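Local coordinates for protein short-chain type dehydrogenase/reductase (Mycobacterium ulcerans, PDB 3SVT) that probably acts as an NAD-dependent oxidoreductase of the short-chain dehydrogenase/reductase family, possibly in the breakdown of aromatic hydrocarbons, at residues T206-A209 and E210-S213; R159-G162 and A163-V166; A234-L238 and S239-S243; D83-T86 and A87-G90. One frame throughout, in Å; residues are numbered along the deposited sequence.

Interaction 1 of 4, residues T206-A209 and E210-S213; sequences TESA and ELSS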
loop_
_atom_site.group_PDB
_atom_site.type_symbol
_atom_site.label_atom_id
_atom_site.label_comp_id
_atom_site.label_asym_id
_atom_site.label_seq_id
_atom_site.Cartn_x
_atom_site.Cartn_y
_atom_site.Cartn_z
ATOM N N THR B 206 23.137 10.489 12.570
ATOM C CA THR B 206 23.802 9.157 12.624
ATOM C C THR B 206 24.748 8.978 13.815
ATOM O O THR B 206 24.933 7.854 14.293
ATOM C CB THR B 206 24.595 8.776 11.314
ATOM O OG1 THR B 206 25.766 9.593 11.163
ATOM C CG2 THR B 206 23.710 8.876 10.067
ATOM N N GLU B 207 25.345 10.078 14.279
ATOM C CA GLU B 207 26.281 10.018 15.397
ATOM C C GLU B 207 25.693 10.472 16.748
ATOM O O GLU B 207 26.362 10.336 17.772
ATOM C CB GLU B 207 27.553 10.801 15.062
ATOM N N SER B 208 24.454 10.970 16.761
ATOM C CA SER B 208 23.808 11.401 18.022
ATOM C C SER B 208 23.242 10.196 18.788
ATOM O O SER B 208 22.652 9.297 18.188
ATOM C CB SER B 208 22.715 12.431 17.751
ATOM O OG SER B 208 21.607 12.219 18.595
ATOM N N ALA B 209 23.422 10.181 20.107
ATOM C CA ALA B 209 23.054 9.020 20.924
ATOM C C ALA B 209 21.552 8.698 20.934
ATOM O O ALA B 209 21.157 7.544 20.757
ATOM C CB ALA B 209 23.561 9.192 22.347
ATOM N N GLU B 210 20.729 9.721 21.136
ATOM C CA GLU B 210 19.271 9.562 21.161
ATOM C C GLU B 210 18.687 9.177 19.802
ATOM O O GLU B 210 17.945 8.201 19.717
ATOM C CB GLU B 210 18.594 10.828 21.675
ATOM C CG GLU B 210 18.784 11.061 23.193
ATOM C CD GLU B 210 20.113 11.723 23.583
ATOM O OE1 GLU B 210 20.972 12.013 22.706
ATOM O OE2 GLU B 210 20.293 11.972 24.806
ATOM N N LEU B 211 19.018 9.925 18.754
ATOM C CA LEU B 211 18.448 9.656 17.426
ATOM C C LEU B 211 19.024 8.394 16.752
ATOM O O LEU B 211 18.298 7.655 16.070
ATOM C CB LEU B 211 18.619 10.862 16.518
ATOM C CG LEU B 211 17.960 12.151 17.033
ATOM C CD1 LEU B 211 18.438 13.350 16.218
ATOM C CD2 LEU B 211 16.449 12.047 17.014
ATOM N N SER B 212 20.319 8.144 16.923
ATOM C CA SER B 212 20.909 6.893 16.414
ATOM C C SER B 212 20.266 5.690 17.099
ATOM O O SER B 212 20.015 4.682 16.459
ATOM C CB SER B 212 22.425 6.850 16.597
ATOM O OG SER B 212 22.786 6.666 17.965
ATOM N N SER B 213 20.002 5.816 18.398
ATOM C CA SER B 213 19.368 4.750 19.167
ATOM C C SER B 213 17.917 4.492 18.704
ATOM O O SER B 213 17.475 3.328 18.576
ATOM C CB SER B 213 19.398 5.092 20.663
ATOM O OG SER B 213 18.659 4.141 21.394
#
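Ser208 breaks the helical path with an extended backbone (phi -80°, psi 138°) and hands the chain on to helix 209-218, and the turn brings CA of Thr206 to 5.3 Å from CA of Ser212. The Ser208 carbonyl then points along the new helix and is gripped twice by one residue. Ser212 N donates to Ser208 O at 2.9 Å, the usual bond of a first helical turn. Ser212 OG donates to the same oxygen, Ser208 O, at 2.6 Å and from the opposite face of the carbonyl plane. A chi1 of 72° makes this possible: it sets the hydroxyl between the backbone N and the carbonyl carbon of Ser212, facing back down the turn. The CB of Ser212 meanwhile lies 3.6 Å from Thr206 O.

Ser208 is also the N-cap of the helix. Its OG accepts from Leu211 N at 3.5 Å, a nearly straight but long and weak bond, and the first carbons of the Leu211 side chain lie alongside the same hydroxyl. The next turn follows with Ser213 N donating to Ala209 O. On the exposed flank Glu210 bends at chi2, which folds its carboxylate back until OE1 is 3.8 Å from CB of Ala209.

The arrangement is an N-terminal helix cap at the joint between helices 203-207 and 209-218, in a region that helps form the substrate pocket in many short-chain dehydrogenases, and may here. Thr206, buried, ties the joint to the fold: its carbonyl is hydrogen-bonded by Gln224, and its side chain rests on Leu196 and Arg198 of strand 187-198.

Interaction 2 of 4, residues R159-G162 and A163-V166; sequences RWFG and AYGV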
loop_
_atom_site.group_PDB
_atom_site.type_symbol
_atom_site.label_atom_id
_atom_site.label_comp_id
_atom_site.label_asym_id
_atom_site.label_seq_id
_atom_site.Cartn_x
_atom_site.Cartn_y
_atom_site.Cartn_z
ATOM N N ARG B 159 7.146 12.352 11.952
ATOM C CA ARG B 159 6.639 13.491 12.691
ATOM C C ARG B 159 7.662 14.638 12.616
ATOM O O ARG B 159 8.860 14.436 12.860
ATOM C CB ARG B 159 6.363 13.109 14.167
ATOM C CG ARG B 159 5.038 12.383 14.413
ATOM C CD ARG B 159 4.991 11.736 15.828
ATOM N NE ARG B 159 5.701 10.450 15.772
ATOM C CZ ARG B 159 5.927 9.631 16.798
ATOM N NH1 ARG B 159 5.547 9.960 18.017
ATOM N NH2 ARG B 159 6.571 8.474 16.591
ATOM N N TRP B 160 7.159 15.813 12.245
ATOM C CA TRP B 160 7.861 17.103 12.282
ATOM C C TRP B 160 8.799 17.328 11.096
ATOM O O TRP B 160 9.604 18.261 11.104
ATOM C CB TRP B 160 8.565 17.329 13.616
ATOM C CG TRP B 160 7.665 17.019 14.785
ATOM C CD1 TRP B 160 6.546 17.693 15.155
ATOM C CD2 TRP B 160 7.811 15.944 15.709
ATOM N NE1 TRP B 160 5.974 17.107 16.258
ATOM C CE2 TRP B 160 6.748 16.041 16.633
ATOM C CE3 TRP B 160 8.751 14.918 15.865
ATOM C CZ2 TRP B 160 6.576 15.126 17.670
ATOM C CZ3 TRP B 160 8.594 14.030 16.921
ATOM C CH2 TRP B 160 7.508 14.136 17.804
ATOM N N PHE B 161 8.678 16.481 10.072
ATOM C CA PHE B 161 9.519 16.611 8.883
ATOM C C PHE B 161 8.810 17.401 7.816
ATOM O O PHE B 161 9.389 17.625 6.762
ATOM C CB PHE B 161 9.974 15.242 8.346
ATOM C CG PHE B 161 11.200 14.697 9.039
ATOM C CD1 PHE B 161 11.219 14.520 10.424
ATOM C CD2 PHE B 161 12.339 14.382 8.315
ATOM C CE1 PHE B 161 12.350 14.024 11.065
ATOM C CE2 PHE B 161 13.477 13.870 8.947
ATOM C CZ PHE B 161 13.479 13.689 10.312
ATOM N N GLY B 162 7.557 17.801 8.089
ATOM C CA GLY B 162 6.816 18.715 7.233
ATOM C C GLY B 162 6.829 18.270 5.778
ATOM O O GLY B 162 6.338 17.192 5.443
ATOM N N ALA B 163 7.393 19.101 4.911
ATOM C CA ALA B 163 7.274 18.906 3.452
ATOM C C ALA B 163 8.075 17.719 2.884
ATOM O O ALA B 163 7.840 17.291 1.769
ATOM C CB ALA B 163 7.675 20.200 2.728
ATOM N N TYR B 164 9.062 17.223 3.619
ATOM C CA TYR B 164 9.940 16.175 3.082
ATOM C C TYR B 164 9.171 14.936 2.604
ATOM O O TYR B 164 9.215 14.585 1.408
ATOM C CB TYR B 164 11.040 15.805 4.101
ATOM C CG TYR B 164 12.177 14.968 3.501
ATOM C CD1 TYR B 164 12.807 15.353 2.314
ATOM C CD2 TYR B 164 12.601 13.793 4.111
ATOM C CE1 TYR B 164 13.840 14.587 1.749
ATOM C CE2 TYR B 164 13.631 13.022 3.558
ATOM C CZ TYR B 164 14.245 13.419 2.387
ATOM O OH TYR B 164 15.266 12.659 1.848
ATOM N N GLY B 165 8.457 14.278 3.507
ATOM C CA GLY B 165 7.745 13.050 3.143
ATOM C C GLY B 165 6.572 13.316 2.208
ATOM O O GLY B 165 6.249 12.488 1.327
ATOM N N VAL B 166 5.938 14.473 2.402
ATOM C CA VAL B 166 4.830 14.911 1.568
ATOM C C VAL B 166 5.309 14.988 0.115
ATOM O O VAL B 166 4.696 14.403 -0.791
ATOM C CB VAL B 166 4.339 16.296 2.028
ATOM C CG1 VAL B 166 3.376 16.901 1.033
ATOM C CG2 VAL B 166 3.736 16.229 3.461
HETATM O O HOH W 1 7.540 14.638 6.163
#
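Gly162 and Phe161 form the turn that leads into helix 163-182, and Tyr164 closes it. Phe161 O accepts the bond from Tyr164 N at 3.2 Å, fairly straight at the hydrogen (161°), with the donor tilted from the carbonyl plane. Gly162 lies between them at positive phi (51°), a backbone setting that favours glycine.

The Gly162 carbonyl is served by water rather than by an amide. Water 1 donates to Gly162 O at 2.9 Å and accepts from Gly165 N at 2.8 Å, linking the two backbone groups in the first turn of the helix. Alongside, CG2 of Val166 comes within 3.4 Å of Gly162 O.

The two rings meet lightly. CD2 of Tyr164 stands at the edge of the Phe161 ring, near its plane, 4.3 Å from Phe161 CD2. With CG anti to the backbone N (chi1 -167°), the Tyr164 ring then runs away from the turn and leads its end away from 159-162. Tyr164 begins a Tyr-x-x-x-Lys pattern, and so probably corresponds to the active-site tyrosine of the family.

Around the turn, Tyr164 touches Ser102 and Ser151, both in loops, and the Phe161 ring meets Phe264 edge-to-face. Ala163 packs on Trp116 and Thr119 of helix 113-140, while Val166 reaches Ala170 of the second subunit, in that subunit's own helix 163-182.

Interaction 3 of 4, residues A234-L238 and S239-S243; sequences AMFLL and SDAAS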
loop_
_atom_site.group_PDB
_atom_site.type_symbol
_atom_site.label_atom_id
_atom_site.label_comp_id
_atom_site.label_asym_id
_atom_site.label_seq_id
_atom_site.Cartn_x
_atom_site.Cartn_y
_atom_site.Cartn_z
ATOM N N ALA B 234 20.457 1.338 -7.572
ATOM C CA ALA B 234 20.260 2.190 -8.732
ATOM C C ALA B 234 20.870 1.551 -9.963
ATOM O O ALA B 234 20.247 1.498 -11.013
ATOM C CB ALA B 234 20.821 3.591 -8.499
ATOM N N MET B 235 22.096 1.054 -9.820
ATOM C CA MET B 235 22.785 0.431 -10.945
ATOM C C MET B 235 22.049 -0.815 -11.418
ATOM O O MET B 235 21.891 -1.048 -12.624
ATOM C CB MET B 235 24.253 0.124 -10.591
ATOM C CG MET B 235 25.112 1.384 -10.399
ATOM S SD MET B 235 26.824 1.087 -9.894
ATOM C CE MET B 235 27.369 0.157 -11.296
ATOM N N PHE B 236 21.584 -1.626 -10.482
ATOM C CA PHE B 236 20.755 -2.767 -10.868
ATOM C C PHE B 236 19.524 -2.317 -11.645
ATOM O O PHE B 236 19.241 -2.856 -12.709
ATOM C CB PHE B 236 20.323 -3.586 -9.654
ATOM C CG PHE B 236 19.327 -4.669 -9.991
ATOM C CD1 PHE B 236 19.707 -5.777 -10.718
ATOM C CD2 PHE B 236 17.999 -4.554 -9.614
ATOM C CE1 PHE B 236 18.799 -6.746 -11.061
ATOM C CE2 PHE B 236 17.092 -5.545 -9.956
ATOM C CZ PHE B 236 17.513 -6.632 -10.685
ATOM N N LEU B 237 18.811 -1.309 -11.146
ATOM C CA LEU B 237 17.622 -0.854 -11.874
ATOM C C LEU B 237 17.941 -0.197 -13.244
ATOM O O LEU B 237 17.107 -0.234 -14.131
ATOM C CB LEU B 237 16.797 0.096 -11.050
ATOM C CG LEU B 237 16.096 -0.463 -9.825
ATOM C CD1 LEU B 237 15.535 0.699 -9.025
ATOM C CD2 LEU B 237 14.986 -1.477 -10.213
ATOM N N LEU B 238 19.129 0.416 -13.395
ATOM C CA LEU B 238 19.545 0.950 -14.705
ATOM C C LEU B 238 19.896 -0.154 -15.700
ATOM O O LEU B 238 19.827 0.072 -16.901
ATOM C CB LEU B 238 20.746 1.893 -14.579
ATOM C CG LEU B 238 20.544 3.222 -13.868
ATOM C CD1 LEU B 238 21.894 3.857 -13.516
ATOM C CD2 LEU B 238 19.646 4.147 -14.702
ATOM N N SER B 239 20.320 -1.312 -15.187
ATOM C CA SER B 239 20.892 -2.372 -15.991
ATOM C C SER B 239 19.819 -3.185 -16.688
ATOM O O SER B 239 18.624 -3.168 -16.303
ATOM C CB SER B 239 21.737 -3.322 -15.131
ATOM O OG SER B 239 20.902 -4.296 -14.492
ATOM N N ASP B 240 20.265 -3.952 -17.680
ATOM C CA ASP B 240 19.381 -4.819 -18.431
ATOM C C ASP B 240 18.864 -6.004 -17.607
ATOM O O ASP B 240 17.892 -6.648 -17.995
ATOM C CB ASP B 240 20.091 -5.352 -19.673
ATOM C CG ASP B 240 20.469 -4.245 -20.660
ATOM O OD1 ASP B 240 19.979 -3.095 -20.540
ATOM O OD2 ASP B 240 21.255 -4.544 -21.576
ATOM N N ALA B 241 19.493 -6.267 -16.466
ATOM C CA ALA B 241 19.030 -7.296 -15.555
ATOM C C ALA B 241 17.694 -6.931 -14.896
ATOM O O ALA B 241 17.064 -7.794 -14.277
ATOM C CB ALA B 241 20.101 -7.613 -14.485
ATOM N N ALA B 242 17.271 -5.662 -15.020
ATOM C CA ALA B 242 15.955 -5.194 -14.515
ATOM C C ALA B 242 15.015 -4.735 -15.635
ATOM O O ALA B 242 14.108 -3.943 -15.392
ATOM C CB ALA B 242 16.154 -4.046 -13.480
ATOM N N SER B 243 15.231 -5.242 -16.852
ATOM C CA SER B 243 14.521 -4.758 -18.054
ATOM C C SER B 243 12.998 -5.023 -18.066
ATOM O O SER B 243 12.267 -4.503 -18.926
ATOM C CB SER B 243 15.165 -5.350 -19.315
ATOM O OG SER B 243 15.044 -6.760 -19.322
HETATM O O HOH W 2 18.471 -1.414 -19.019
#
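Two donors of Ser239, the first residue to leave helix 227-238, converge on Phe236 O. The Ser239 hydroxyl OG donates to Phe236 O at 2.8 Å, the donor tilted only 17° from the carbonyl plane. Ser239 N donates to the same Phe236 O at 3.1 Å but from well above that plane, and shares its proton weakly with Met235 O. A chi1 of 83° swings OG back toward the helix end. It works in both directions, since OG of Ser239 also accepts from Ala241 N at 3.1 Å, an ST turn that starts the short 3-10 segment.

That turn folds two alanines onto the Phe236 ring. Ala242 CB lies over one face, offset toward the rim and 4.2 Å from the ring centroid, a CH-pi contact; the methyl CB of Ala241 meets CE1 of Phe236 at 3.8 Å. The same ring stacks on Phe236 of the fourth subunit. Farther out, water 2 donates both to Leu238 O and to Asp240 OD1, while OD2 of Asp240 forms a salt bridge with Arg12.

The end of helix 227-238 packs on the central parallel sheet through Leu237 and Leu238. Both touch Val147 of strand 144-149; Leu237 also meets Asn190 and Ile192 of strand 187-198, and Leu238 lies on Leu31 of helix 22-33.

Interaction 4 of 4, residues D83-T86 and A87-G90; sequences DAVT and AWHG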
loop_
_atom_site.group_PDB
_atom_site.type_symbol
_atom_site.label_atom_id
_atom_site.label_comp_id
_atom_site.label_asym_id
_atom_site.label_seq_id
_atom_site.Cartn_x
_atom_site.Cartn_y
_atom_site.Cartn_z
ATOM N N ASP B 83 20.037 18.230 -22.939
ATOM C CA ASP B 83 20.555 18.359 -24.325
ATOM C C ASP B 83 22.027 17.989 -24.389
ATOM O O ASP B 83 22.452 17.236 -25.249
ATOM C CB ASP B 83 20.436 19.798 -24.846
ATOM C CG ASP B 83 18.999 20.278 -24.969
ATOM O OD1 ASP B 83 18.086 19.444 -25.067
ATOM O OD2 ASP B 83 18.789 21.510 -24.992
ATOM N N ALA B 84 22.793 18.544 -23.470
ATOM C CA ALA B 84 24.239 18.344 -23.450
ATOM C C ALA B 84 24.608 16.894 -23.220
ATOM O O ALA B 84 25.446 16.360 -23.909
ATOM C CB ALA B 84 24.855 19.198 -22.378
ATOM N N VAL B 85 23.980 16.237 -22.249
ATOM C CA VAL B 85 24.346 14.853 -22.006
ATOM C C VAL B 85 23.970 13.939 -23.172
ATOM O O VAL B 85 24.663 12.998 -23.462
ATOM C CB VAL B 85 23.814 14.308 -20.698
ATOM C CG1 VAL B 85 22.290 14.220 -20.699
ATOM C CG2 VAL B 85 24.442 12.935 -20.455
ATOM N N THR B 86 22.866 14.242 -23.836
ATOM C CA THR B 86 22.396 13.471 -24.965
ATOM C C THR B 86 23.250 13.692 -26.224
ATOM O O THR B 86 23.534 12.761 -26.981
ATOM C CB THR B 86 20.943 13.857 -25.260
ATOM O OG1 THR B 86 20.166 13.716 -24.059
ATOM C CG2 THR B 86 20.371 12.990 -26.374
ATOM N N ALA B 87 23.641 14.941 -26.435
ATOM C CA ALA B 87 24.490 15.325 -27.553
ATOM C C ALA B 87 25.900 14.740 -27.413
ATOM O O ALA B 87 26.621 14.609 -28.411
ATOM C CB ALA B 87 24.551 16.845 -27.669
ATOM N N TRP B 88 26.281 14.376 -26.187
ATOM C CA TRP B 88 27.635 13.887 -25.914
ATOM C C TRP B 88 28.009 12.736 -26.852
ATOM O O TRP B 88 28.989 12.823 -27.579
ATOM C CB TRP B 88 27.728 13.440 -24.461
ATOM C CG TRP B 88 29.115 13.138 -23.918
ATOM C CD1 TRP B 88 30.311 13.156 -24.592
ATOM C CD2 TRP B 88 29.426 12.743 -22.573
ATOM N NE1 TRP B 88 31.341 12.813 -23.736
ATOM C CE2 TRP B 88 30.820 12.559 -22.494
ATOM C CE3 TRP B 88 28.660 12.552 -21.422
ATOM C CZ2 TRP B 88 31.456 12.180 -21.310
ATOM C CZ3 TRP B 88 29.306 12.178 -20.238
ATOM C CH2 TRP B 88 30.679 11.999 -20.195
ATOM N N HIS B 89 27.225 11.654 -26.814
ATOM C CA HIS B 89 27.412 10.502 -27.717
ATOM C C HIS B 89 26.199 10.208 -28.593
ATOM O O HIS B 89 26.255 9.291 -29.422
ATOM C CB HIS B 89 27.740 9.235 -26.923
ATOM C CG HIS B 89 28.977 9.353 -26.096
ATOM N ND1 HIS B 89 28.946 9.380 -24.717
ATOM C CD2 HIS B 89 30.280 9.481 -26.453
ATOM C CE1 HIS B 89 30.180 9.508 -24.260
ATOM N NE2 HIS B 89 31.006 9.576 -25.292
ATOM N N GLY B 90 25.121 10.970 -28.431
ATOM C CA GLY B 90 23.928 10.808 -29.272
ATOM C C GLY B 90 22.737 10.140 -28.609
ATOM O O GLY B 90 21.620 10.215 -29.130
HETATM O O HOH W 3 25.246 10.761 -25.321
#
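Thr86 and Ala87 lie in the tightly packed part of this last turn of helix 75-89. Ala87 N donates a sound bond to Asp83 O at 2.8 Å, and CG2 of Thr86 lies along Ala87 N. Thr86 is buried: it touches Leu92, and its OG1 is bonded to Val82 O. CG2 of Val85 makes an apolar contact with the edge of the Trp88 indole, near the ring plane, 4.3 Å from Trp88 CE3. A chi1 of -169° turns the indole away from its own amide and from the 83-86 turn. One face of the indole takes CE1 of His89, and Arg66 makes a cation-pi contact with the ring.

Toward its end the helix is looser. Trp88 N makes only weak bonds to Ala84 O and Val85 O, and Gly90 N bonds weakly to Thr86 O. Water 3 accepts from His89 N at 2.6 Å and donates to Val85 O, bridging the two. Gly90, at positive phi (106°), is the first residue to leave helical angles, on the exposed surface close to Ala87.

Inward, the turn packs over the face of the Rossmann sheet. Val85 and Trp88 touch Thr13 of strand 13-17, which also holds His89 ND1; Val85 and Ala84 pack on Met39 of strand 37-42, and Trp88 on Ala64 of strand 64-69.

All four contacts lie where a helix of the Rossmann-type fold begins or ends, and none touches another. Interactions 1 and 2 are the nearest pair, with centres 20 Å apart and nearest atoms about 7 Å apart. Both lie at helix starts: interaction 2 holds the probable family tyrosine, and interaction 1 follows strand 187-198 in the chain, its Thr206 resting on that strand. Interactions 3 and 4 finish helices instead, with centres 21 Å apart. Interaction 4 lies across the chain's centre from interactions 1 and 2, their centres 44 and 36 Å away. Interaction 2 meets the second and third subunits, interaction 3 the fourth.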